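Local coordinates for protein Xyn30D (Paenibacillus barcinonensis, PDB 4QB6) that is probably a xylan-degrading endoxylanase of glycosyl hydrolase family 30, here represented by its attached calcium-binding carbohydrate-binding module, which binds glucuronic acid-containing sugars, at residues Pro58-Gly62 with Ser63-Asn67; Phe68-Tyr71 with Thr72-Ile76. All blocks are in the same frame, centred on the assembly; numbering follows the deposited sequence. Where two conformers were deposited one is given.

Contact 1 (Pro58-Gly62 with Ser63-Asn67); sequences PGYTG and SGYVN. With CA (calcium ion), chain D; CA (calcium ion), chain C; GCU (alpha-D-glucopyranuronic acid), chain B.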
loop_
_atom_site.group_PDB
_atom_site.type_symbol
_atom_site.label_atom_id
_atom_site.label_comp_id
_atom_site.label_asym_id
_atom_site.label_seq_id
_atom_site.Cartn_x
_atom_site.Cartn_y
_atom_site.Cartn_z
ATOM N N PRO A 58 -2.753 -5.987 16.727
ATOM C CA PRO A 58 -1.580 -5.276 17.187
ATOM C C PRO A 58 -0.394 -5.414 16.225
ATOM O O PRO A 58 -0.354 -6.316 15.403
ATOM C CB PRO A 58 -1.295 -5.948 18.531
ATOM C CG PRO A 58 -1.784 -7.307 18.352
ATOM C CD PRO A 58 -3.031 -7.184 17.531
ATOM N N GLY A 59 0.548 -4.489 16.357
ATOM C CA GLY A 59 1.809 -4.571 15.666
ATOM C C GLY A 59 2.027 -3.589 14.544
ATOM O O GLY A 59 3.091 -3.568 13.951
ATOM N N TYR A 60 0.994 -2.790 14.250
ATOM C CA TYR A 60 1.080 -1.730 13.256
ATOM C C TYR A 60 1.985 -0.606 13.726
ATOM O O TYR A 60 2.195 -0.394 14.925
ATOM C CB TYR A 60 -0.328 -1.189 12.941
ATOM C CG TYR A 60 -1.081 -0.746 14.177
ATOM C CD1 TYR A 60 -0.844 0.500 14.737
ATOM C CD2 TYR A 60 -1.988 -1.582 14.816
ATOM C CE1 TYR A 60 -1.500 0.921 15.888
ATOM C CE2 TYR A 60 -2.642 -1.177 15.986
ATOM C CZ TYR A 60 -2.398 0.077 16.482
ATOM O OH TYR A 60 -3.043 0.495 17.650
ATOM N N THR A 61 2.418 0.183 12.759
ATOM C CA THR A 61 3.263 1.361 12.937
ATOM C C THR A 61 2.289 2.546 12.902
ATOM O O THR A 61 1.214 2.471 12.286
ATOM C CB THR A 61 4.300 1.457 11.777
ATOM O OG1 THR A 61 5.219 0.358 11.813
ATOM C CG2 THR A 61 5.117 2.707 11.813
ATOM N N GLY A 62 2.629 3.655 13.548
ATOM C CA GLY A 62 1.752 4.803 13.557
ATOM C C GLY A 62 0.510 4.607 14.373
ATOM O O GLY A 62 0.519 3.878 15.354
ATOM N N SER A 63 -0.586 5.207 13.960
ATOM C CA SER A 63 -1.811 5.168 14.727
ATOM C C SER A 63 -2.766 4.042 14.369
ATOM O O SER A 63 -3.793 3.869 15.010
ATOM C CB SER A 63 -2.537 6.503 14.613
ATOM O OG SER A 63 -2.855 6.772 13.266
ATOM N N GLY A 64 -2.448 3.261 13.328
ATOM C CA GLY A 64 -3.298 2.156 12.950
ATOM C C GLY A 64 -2.878 1.558 11.631
ATOM O O GLY A 64 -1.725 1.610 11.269
ATOM N N TYR A 65 -3.864 0.977 10.953
ATOM C CA TYR A 65 -3.675 0.406 9.624
ATOM C C TYR A 65 -4.971 0.582 8.885
ATOM O O TYR A 65 -5.996 0.960 9.470
ATOM C CB TYR A 65 -3.242 -1.074 9.690
ATOM C CG TYR A 65 -4.199 -1.941 10.452
ATOM C CD1 TYR A 65 -5.299 -2.511 9.845
ATOM C CD2 TYR A 65 -4.010 -2.203 11.809
ATOM C CE1 TYR A 65 -6.203 -3.268 10.548
ATOM C CE2 TYR A 65 -4.892 -2.972 12.527
ATOM C CZ TYR A 65 -5.992 -3.514 11.888
ATOM O OH TYR A 65 -6.874 -4.268 12.638
ATOM N N VAL A 66 -4.946 0.298 7.589
ATOM C CA VAL A 66 -6.170 0.431 6.772
ATOM C C VAL A 66 -6.712 -0.946 6.437
ATOM O O VAL A 66 -5.960 -1.834 5.994
ATOM C CB VAL A 66 -5.897 1.239 5.512
ATOM C CG1 VAL A 66 -7.111 1.211 4.593
ATOM C CG2 VAL A 66 -5.524 2.659 5.885
ATOM N N ASN A 67 -8.015 -1.107 6.613
ATOM C CA ASN A 67 -8.730 -2.282 6.245
ATOM C C ASN A 67 -9.548 -1.976 4.998
ATOM O O ASN A 67 -10.420 -1.095 5.027
ATOM C CB ASN A 67 -9.631 -2.664 7.428
ATOM C CG ASN A 67 -10.442 -3.879 7.160
ATOM O OD1 ASN A 67 -10.438 -4.393 6.063
ATOM N ND2 ASN A 67 -11.180 -4.349 8.155
HETATM CA CA CA D . 0.228 2.358 10.150
HETATM CA CA CA C . -10.751 -6.234 4.623
HETATM C C1 GCU B . -11.455 -9.889 9.256
HETATM C C2 GCU B . -10.436 -8.988 9.903
HETATM C C3 GCU B . -10.182 -7.741 9.084
HETATM C C4 GCU B . -9.849 -8.155 7.589
HETATM C C5 GCU B . -10.999 -8.991 7.060
HETATM C C6 GCU B . -10.799 -9.435 5.670
HETATM O O2 GCU B . -10.824 -8.701 11.271
HETATM O O3 GCU B . -9.113 -6.931 9.562
HETATM O O4 GCU B . -9.785 -6.950 6.797
HETATM O O5 GCU B . -11.061 -10.121 7.905
HETATM O O6A GCU B . -10.595 -8.581 4.796
HETATM O O6B GCU B . -10.838 -10.628 5.398
HETATM O O HOH W 1 -3.102 3.235 18.021
HETATM O O HOH W 2 -8.390 -5.624 4.310
HETATM O O HOH W 3 -12.874 -6.208 5.762
#
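Thr61 O and Gly64 O, the first and last carbonyls of a type II' beta turn, converge on one calcium ion, each 2.4 Å from the metal. Their close approach, 3.2 Å from Thr61 O to Gly64 O, is probably eased by the cation they share; Glu41, Glu43 and Asp157 supply further ligands. Gly62 takes up its positive phi. Above the turn stands Tyr60, whose CG lies between its own backbone N and carbonyl carbon (chi1 54°), a torsion that folds the ring over the glycine: Gly64 CA makes a CH-pi contact 3.8 Å from the ring centroid. This is a loop of a beta-sandwich carbohydrate-binding module, running into strand 65-68. Tyr60 CD2 meets the edge of the Tyr65 ring at CD2, 3.7 Å away, the two planes inclined at 55°, while Tyr65 OH is hydrogen-bonded to Tyr57. Water 1 bridges Tyr60 OH and Ser63 O. An alanine in place of Tyr60 would leave Gly64 CA and the Tyr65 edge without their aromatic partner and is likely to loosen the turn beside the calcium. Farther along the strand, Asn67 OD1 binds the second calcium at 2.4 Å, the ion also held by O4 and O6A of the glucuronic acid.

Contact 2 (Phe68-Tyr71 with Thr72-Ile76); sequences FNAY and TNSAI. With CA (calcium ion), chain C.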
loop_
_atom_site.group_PDB
_atom_site.type_symbol
_atom_site.label_atom_id
_atom_site.label_comp_id
_atom_site.label_asym_id
_atom_site.label_seq_id
_atom_site.Cartn_x
_atom_site.Cartn_y
_atom_site.Cartn_z
ATOM N N PHE A 68 -9.244 -2.616 3.869
ATOM C CA PHE A 68 -10.091 -2.496 2.666
ATOM C C PHE A 68 -11.402 -3.189 2.927
ATOM O O PHE A 68 -11.413 -4.303 3.381
ATOM C CB PHE A 68 -9.424 -3.167 1.455
ATOM C CG PHE A 68 -8.097 -2.581 1.012
ATOM C CD1 PHE A 68 -8.042 -1.575 0.044
ATOM C CD2 PHE A 68 -6.892 -3.102 1.495
ATOM C CE1 PHE A 68 -6.834 -1.132 -0.420
ATOM C CE2 PHE A 68 -5.688 -2.618 1.015
ATOM C CZ PHE A 68 -5.659 -1.627 0.079
ATOM N N ASN A 69 -12.519 -2.559 2.594
ATOM C CA ASN A 69 -13.800 -3.236 2.840
ATOM C C ASN A 69 -14.451 -3.896 1.667
ATOM O O ASN A 69 -15.188 -4.880 1.850
ATOM C CB ASN A 69 -14.785 -2.285 3.470
ATOM C CG ASN A 69 -14.353 -1.862 4.847
ATOM O OD1 ASN A 69 -14.226 -0.686 5.107
ATOM N ND2 ASN A 69 -14.030 -2.834 5.698
ATOM N N ALA A 70 -14.196 -3.421 0.473
ATOM C CA ALA A 70 -14.872 -3.938 -0.726
ATOM C C ALA A 70 -13.966 -4.850 -1.511
ATOM O O ALA A 70 -12.750 -4.588 -1.674
ATOM C CB ALA A 70 -15.351 -2.812 -1.612
ATOM N N TYR A 71 -14.537 -5.898 -2.076
ATOM C CA TYR A 71 -13.770 -6.832 -2.855
ATOM C C TYR A 71 -13.189 -6.189 -4.100
ATOM O O TYR A 71 -12.084 -6.594 -4.528
ATOM C CB TYR A 71 -14.564 -8.107 -3.207
ATOM C CG TYR A 71 -14.441 -9.139 -2.121
ATOM C CD1 TYR A 71 -15.087 -8.995 -0.905
ATOM C CD2 TYR A 71 -13.659 -10.268 -2.312
ATOM C CE1 TYR A 71 -14.939 -9.957 0.090
ATOM C CE2 TYR A 71 -13.499 -11.201 -1.314
ATOM C CZ TYR A 71 -14.142 -11.037 -0.134
ATOM O OH TYR A 71 -13.982 -11.998 0.850
ATOM N N THR A 72 -13.912 -5.218 -4.683
ATOM C CA THR A 72 -13.423 -4.410 -5.794
ATOM C C THR A 72 -13.609 -2.947 -5.511
ATOM O O THR A 72 -14.563 -2.531 -4.846
ATOM C CB THR A 72 -14.147 -4.700 -7.125
ATOM O OG1 THR A 72 -15.523 -4.311 -7.087
ATOM C CG2 THR A 72 -14.048 -6.095 -7.414
ATOM N N ASN A 73 -12.666 -2.163 -6.021
ATOM C CA ASN A 73 -12.768 -0.720 -6.000
ATOM C C ASN A 73 -12.610 -0.040 -4.657
ATOM O O ASN A 73 -12.893 1.151 -4.514
ATOM C CB ASN A 73 -14.010 -0.205 -6.798
ATOM C CG ASN A 73 -13.884 -0.488 -8.267
ATOM O OD1 ASN A 73 -14.888 -0.821 -8.930
ATOM N ND2 ASN A 73 -12.702 -0.401 -8.780
ATOM N N SER A 74 -12.123 -0.743 -3.634
ATOM C CA SER A 74 -11.635 -0.052 -2.444
ATOM C C SER A 74 -10.236 0.426 -2.762
ATOM O O SER A 74 -9.547 -0.172 -3.580
ATOM C CB SER A 74 -11.590 -0.923 -1.190
ATOM O OG SER A 74 -12.863 -1.261 -0.675
ATOM N N ALA A 75 -9.830 1.496 -2.119
ATOM C CA ALA A 75 -8.547 2.129 -2.483
ATOM C C ALA A 75 -7.931 2.891 -1.353
ATOM O O ALA A 75 -8.621 3.443 -0.486
ATOM C CB ALA A 75 -8.713 3.054 -3.678
ATOM N N ILE A 76 -6.598 2.944 -1.378
ATOM C CA ILE A 76 -5.808 3.878 -0.597
ATOM C C ILE A 76 -4.985 4.706 -1.558
ATOM O O ILE A 76 -4.287 4.138 -2.407
ATOM C CB ILE A 76 -4.838 3.129 0.356
ATOM C CG1 ILE A 76 -5.564 2.147 1.248
ATOM C CG2 ILE A 76 -4.028 4.143 1.153
ATOM C CD1 ILE A 76 -4.620 1.226 2.015
HETATM CA CA CA C . -10.751 -6.234 4.623
HETATM O O HOH W 2 -8.390 -5.624 4.310
HETATM O O HOH W 3 -12.874 -6.208 5.762
#
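With CG anti to the carbonyl carbon (chi1 -62°), Phe68 swings its ring back toward the strand that follows this connection, and Ser74, in the conformer given, with OG likewise anti to its carbonyl carbon (chi1 -70°), reaches the backbone of Ala70. The two side chains illustrate how a short connection can be fastened at a polar and an apolar point together. At the polar one, Ala70 N donates to Ser74 OG over 2.8 Å, with an N-H...O angle of 147°, so the bond is moderately bent. In this conformer the same hydroxyl is hydrogen-bonded to Asp50 O, which gives this buried oxygen a second partner; since Ser74 was modelled in two conformers, both bonds are doubtful as permanent features. At the apolar point, Ser74 CB sits in the plane of the Phe68 ring at its edge, 3.8 Å from CD1. Ile76 then approaches the far end of the ring obliquely, its CD1 3.6 Å from Phe68 CZ, and the two side chains cross at about a right angle. The backbone of Phe68 faces a different task: its carbonyl O binds the calcium of the glycan pocket at 2.4 Å, an ion shared with Asn67 and Glu152. One residue thus contributes a metal ligand through its main chain and a hydrophobic contact through its ring. The chain turns a corner at Asn73, and strand 72-83 then runs between strands 46-49 and 140-149 of the five-stranded antiparallel sheet; Ile146 and Thr148 of strand 140-149 touch the Phe68 side chain, while Thr46 and Leu48 of strand 46-49 pack against Ile76.

Overall arrangement
From the N-terminal side, the chain leaves strand 51-54, and contact 1 closes the loop that returns it as strand 65-68, the antiparallel partner of 51-54. Contact 2 opens where that strand ends and closes the connection into strand 72-83 of the five-stranded sheet. The two are therefore in series, neither nested nor crossed, with centres about 17 Å apart. They meet through packing of Val66 CG1 on Ile76 CD1, 3.6 Å apart. Two calcium sites mark the route: one lies at the Thr61-Gly64 turn, while the other, at the glycan pocket, takes ligands from the adjoining residues Asn67 and Phe68, one from each contact.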